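Local coordinates for protein Pbp related beta-lactamase (Pyrococcus abyssi, PDB 2QMI) that probably acts as a self-compartmentalizing serine peptidase of the penicillin-binding protein and beta-lactamase family, assembled as an octamer in a hyperthermophilic archaeon, at residues I69-E74 and E256-K261; E190-N195 and A245-M250. All coordinates share one frame; numbering follows the deposited sequence.

Both contacts lie in the beta-lactamase-type domain and are partly buried, with apolar groups inside and a polar grip toward the surface. Contact 1 sets the end of helix 61-74 against the loop 256-261; contact 2 sets the turn after helix 180-189 against helix 241-252, which packs on the antiparallel sheet and whose chain runs on into that loop. Their chemistry differs: a carboxylate takes two hydrogen bonds in contact 1, whereas a lysine donates to a backbone carbonyl in contact 2, where sulfur and an aromatic ring also meet. Ile-258 ties the two together, its CG1 lying 3.6 Å from Met-250 SD and its CD1 packing on Leu-192 and Pro-191.

Contact 1: I69-E74 and E256-K261; sequences IMKLVE and ESIVSK
Glu-74 brings its carboxylate up to Val-259 and Ser-260, gripping the loop with both oxygens. Glu-74 OE1 accepts from Ser-260 N at 3.0 Å (N-H...O angle 159°) and Glu-74 OE2 takes the hydroxyl Ser-260 OG at 2.6 Å, each oxygen using its syn lone pair, so the two bonds fix the rotation of the group. CG stands anti to the backbone N (chi1 163°) and the chain runs extended from there to the loop. Glu-74 OE1 also rests 3.2 Å from Val-259 CA. One turn back, Val-259 CG1 packs on the helix backbone, 3.7 Å from Lys-71 CA and, more loosely, 4.2 Å from Met-70 CB. The Lys-71 side chain crosses that of Ile-258 at about a right angle: its CG lies 3.7 Å from Ile-258 O, and CD meets Ile-258 CG2, while NZ goes on to a salt bridge with Glu-75. Ser-260 occupies the N-cap position of helix 261-267, so Glu-74 holds the residue at which that helix starts. The contact thus joins the C-terminal end of helix 61-74 to the start of helix 261-267, with Tyr-183 and Lys-187 of helix 180-189 alongside Lys-71, and Tyr-263 and Met-267 against Met-70.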
# COMPACT_ATOMS: atom_id res chain seq x y z
N ILE A 69 52.93 -7.73 -21.72
CA ILE A 69 53.36 -9.12 -21.78
C ILE A 69 54.20 -9.36 -23.03
O ILE A 69 55.20 -10.08 -22.97
CB ILE A 69 52.15 -10.09 -21.80
CG1 ILE A 69 51.44 -10.08 -20.44
CG2 ILE A 69 52.61 -11.49 -22.17
CD1 ILE A 69 52.26 -10.67 -19.28
N MET A 70 53.80 -8.78 -24.16
CA MET A 70 54.54 -8.94 -25.41
C MET A 70 55.94 -8.36 -25.26
O MET A 70 56.92 -8.93 -25.73
CB MET A 70 53.83 -8.25 -26.57
CG MET A 70 52.49 -8.85 -26.99
SD MET A 70 52.60 -10.52 -27.69
CE MET A 70 52.25 -11.51 -26.24
N LYS A 71 56.02 -7.20 -24.61
CA LYS A 71 57.29 -6.53 -24.41
C LYS A 71 58.25 -7.40 -23.61
O LYS A 71 59.37 -7.69 -24.05
CB LYS A 71 57.07 -5.20 -23.68
CG LYS A 71 58.26 -4.25 -23.76
CD LYS A 71 57.87 -2.85 -23.33
CE LYS A 71 59.04 -1.89 -23.45
NZ LYS A 71 60.17 -2.35 -22.60
N LEU A 72 57.80 -7.84 -22.44
CA LEU A 72 58.62 -8.68 -21.58
C LEU A 72 59.04 -9.96 -22.28
O LEU A 72 60.13 -10.48 -22.01
CB LEU A 72 57.85 -9.00 -20.29
CG LEU A 72 57.50 -7.79 -19.42
CD1 LEU A 72 56.57 -8.21 -18.29
CD2 LEU A 72 58.78 -7.15 -18.87
N VAL A 73 58.21 -10.48 -23.18
CA VAL A 73 58.54 -11.70 -23.92
C VAL A 73 59.64 -11.39 -24.93
O VAL A 73 60.63 -12.12 -25.06
CB VAL A 73 57.31 -12.25 -24.65
CG1 VAL A 73 57.68 -13.48 -25.47
CG2 VAL A 73 56.24 -12.61 -23.63
N GLU A 74 59.47 -10.29 -25.65
CA GLU A 74 60.43 -9.86 -26.64
C GLU A 74 61.79 -9.57 -26.00
O GLU A 74 62.82 -9.71 -26.65
CB GLU A 74 59.92 -8.60 -27.34
CG GLU A 74 60.99 -7.85 -28.08
CD GLU A 74 60.41 -7.03 -29.20
OE1 GLU A 74 59.39 -6.33 -28.97
OE2 GLU A 74 60.97 -7.08 -30.31
N GLU A 256 56.87 0.65 -33.90
CA GLU A 256 57.63 -0.20 -32.98
C GLU A 256 58.28 0.47 -31.76
O GLU A 256 59.34 0.04 -31.31
CB GLU A 256 58.68 -0.98 -33.78
CG GLU A 256 58.06 -1.82 -34.90
CD GLU A 256 59.08 -2.48 -35.80
OE1 GLU A 256 59.89 -1.75 -36.43
OE2 GLU A 256 59.08 -3.74 -35.89
N SER A 257 57.64 1.50 -31.23
CA SER A 257 58.16 2.20 -30.06
C SER A 257 58.05 1.33 -28.80
O SER A 257 58.79 1.54 -27.84
CB SER A 257 57.38 3.50 -29.81
OG SER A 257 57.45 4.39 -30.91
N ILE A 258 57.11 0.38 -28.81
CA ILE A 258 56.90 -0.49 -27.64
C ILE A 258 57.36 -1.92 -27.87
O ILE A 258 58.02 -2.51 -27.01
CB ILE A 258 55.39 -0.52 -27.24
CG1 ILE A 258 54.78 0.88 -27.35
CG2 ILE A 258 55.24 -1.05 -25.80
CD1 ILE A 258 55.51 1.93 -26.56
N VAL A 259 57.00 -2.47 -29.02
CA VAL A 259 57.38 -3.83 -29.40
C VAL A 259 57.52 -3.91 -30.91
O VAL A 259 57.01 -3.05 -31.63
CB VAL A 259 56.31 -4.89 -28.98
CG1 VAL A 259 56.10 -4.87 -27.47
CG2 VAL A 259 55.00 -4.63 -29.71
N SER A 260 58.20 -4.95 -31.39
CA SER A 260 58.38 -5.17 -32.82
C SER A 260 57.02 -5.54 -33.43
O SER A 260 56.13 -6.04 -32.75
CB SER A 260 59.38 -6.30 -33.07
OG SER A 260 60.68 -5.95 -32.62
N LYS A 261 56.89 -5.29 -34.73
CA LYS A 261 55.67 -5.56 -35.47
C LYS A 261 55.27 -7.03 -35.42
O LYS A 261 54.08 -7.36 -35.51
CB LYS A 261 55.85 -5.13 -36.93
CG LYS A 261 57.14 -5.65 -37.57
CD LYS A 261 57.42 -4.94 -38.90
CE LYS A 261 58.87 -5.14 -39.34
NZ LYS A 261 59.20 -6.58 -39.54

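Contact 2: E190-N195 and A245-M250; sequences EPLGMN and AKYLKM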
# COMPACT_ATOMS: atom_id res chain seq x y z
N GLU A 190 53.68 6.80 -21.29
CA GLU A 190 54.58 7.93 -21.51
C GLU A 190 55.24 7.88 -22.90
O GLU A 190 55.23 8.87 -23.61
CB GLU A 190 55.63 8.01 -20.39
CG GLU A 190 55.00 8.20 -19.01
CD GLU A 190 56.00 8.48 -17.89
OE1 GLU A 190 56.98 7.72 -17.76
OE2 GLU A 190 55.78 9.45 -17.13
N PRO A 191 55.80 6.73 -23.29
CA PRO A 191 56.41 6.68 -24.62
C PRO A 191 55.40 6.89 -25.75
O PRO A 191 55.77 7.24 -26.88
CB PRO A 191 57.05 5.29 -24.66
CG PRO A 191 56.26 4.50 -23.65
CD PRO A 191 56.07 5.49 -22.55
N LEU A 192 54.12 6.68 -25.45
CA LEU A 192 53.07 6.85 -26.45
C LEU A 192 52.45 8.25 -26.37
O LEU A 192 51.60 8.61 -27.19
CB LEU A 192 51.98 5.79 -26.26
CG LEU A 192 51.74 4.80 -27.41
CD1 LEU A 192 53.07 4.31 -27.99
CD2 LEU A 192 50.91 3.63 -26.88
N GLY A 193 52.87 9.03 -25.38
CA GLY A 193 52.36 10.39 -25.23
C GLY A 193 51.01 10.55 -24.54
O GLY A 193 50.43 11.64 -24.56
N MET A 194 50.51 9.48 -23.93
CA MET A 194 49.22 9.51 -23.24
C MET A 194 49.40 10.06 -21.83
O MET A 194 49.55 9.30 -20.87
CB MET A 194 48.64 8.10 -23.20
CG MET A 194 48.23 7.60 -24.58
SD MET A 194 48.29 5.83 -24.78
CE MET A 194 46.72 5.35 -23.95
N ASN A 195 49.38 11.39 -21.73
CA ASN A 195 49.58 12.06 -20.45
C ASN A 195 48.31 12.29 -19.64
O ASN A 195 48.36 12.91 -18.58
CB ASN A 195 50.29 13.40 -20.68
CG ASN A 195 51.57 13.24 -21.48
OD1 ASN A 195 52.48 12.49 -21.09
ND2 ASN A 195 51.66 13.94 -22.61
N ALA A 245 43.32 7.51 -29.12
CA ALA A 245 43.58 7.69 -30.56
C ALA A 245 45.09 7.48 -30.77
O ALA A 245 45.50 6.77 -31.68
CB ALA A 245 43.17 9.08 -31.02
N LYS A 246 45.89 8.11 -29.92
CA LYS A 246 47.34 7.98 -30.00
C LYS A 246 47.68 6.50 -29.83
O LYS A 246 48.60 5.99 -30.47
CB LYS A 246 48.01 8.77 -28.87
CG LYS A 246 47.82 10.27 -28.95
CD LYS A 246 48.39 10.95 -27.72
CE LYS A 246 48.23 12.45 -27.81
NZ LYS A 246 48.66 13.11 -26.55
N TYR A 247 46.93 5.84 -28.95
CA TYR A 247 47.12 4.43 -28.66
C TYR A 247 46.79 3.57 -29.88
O TYR A 247 47.52 2.64 -30.22
CB TYR A 247 46.23 4.03 -27.48
CG TYR A 247 46.36 2.59 -27.05
CD1 TYR A 247 47.59 2.07 -26.63
CD2 TYR A 247 45.26 1.74 -27.05
CE1 TYR A 247 47.71 0.75 -26.22
CE2 TYR A 247 45.37 0.41 -26.64
CZ TYR A 247 46.60 -0.08 -26.23
OH TYR A 247 46.71 -1.39 -25.84
N LEU A 248 45.67 3.89 -30.53
CA LEU A 248 45.26 3.15 -31.73
C LEU A 248 46.27 3.38 -32.85
O LEU A 248 46.60 2.46 -33.59
CB LEU A 248 43.86 3.62 -32.17
CG LEU A 248 42.71 2.98 -31.38
CD1 LEU A 248 41.41 3.75 -31.59
CD2 LEU A 248 42.57 1.54 -31.83
N LYS A 249 46.77 4.61 -32.94
CA LYS A 249 47.76 4.99 -33.96
C LYS A 249 48.93 4.00 -34.00
O LYS A 249 49.40 3.62 -35.07
CB LYS A 249 48.26 6.41 -33.66
CG LYS A 249 49.26 6.99 -34.65
CD LYS A 249 49.61 8.45 -34.28
CE LYS A 249 50.61 9.08 -35.26
NZ LYS A 249 50.13 9.03 -36.69
N MET A 250 49.38 3.59 -32.83
CA MET A 250 50.49 2.65 -32.74
C MET A 250 50.19 1.34 -33.46
O MET A 250 50.99 0.87 -34.27
CB MET A 250 50.82 2.35 -31.27
CG MET A 250 52.08 1.55 -31.10
SD MET A 250 52.06 0.50 -29.64
CE MET A 250 51.01 -0.83 -30.24
O HOH W 1 47.60 13.36 -23.60
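Leu-192 starts the contact, reaching over to helix 241-252 with both methyls: Leu-192 CD2 lies 3.7 Å from Tyr-247 CD1, at the ring edge and near its plane, and the other branch, Leu-192 CD1, lies 4.3 Å from Met-250 SD. Gly-193 follows with positive phi and offers its carbonyl to Lys-246, whose NZ donates to Gly-193 O at 3.0 Å. The ammonium sits above the carbonyl plane, 44° out of it, with a C=O...N angle of 135°. The lysine gets there as an extended chain, and Lys-246 CD passes 3.8 Å from the same Gly-193 O. Met-194 then turns back inward: its bend at chi3 (79°) places Met-194 CE 3.8 Å from Tyr-247 CB, and Met-194 SD lies 5.3 Å from the centroid of the Tyr-247 ring in an oblique Met-aromatic contact. The Tyr-247 hydroxyl bonds to Tyr-251 and Ser-63, and its ring stacks on Phe-64. At Asn-195 a water accepts from the backbone N and, weakly, from Lys-246 NZ, adding a second link on the exposed side. Gly-193 is the C-prime residue of a Schellman motif, with Gly-193 N bonded to Glu-190 O and Met-194 N to Leu-189 O, a classic way of ending a helix, here helix 180-189, whose terminating turn packs against helix 241-252.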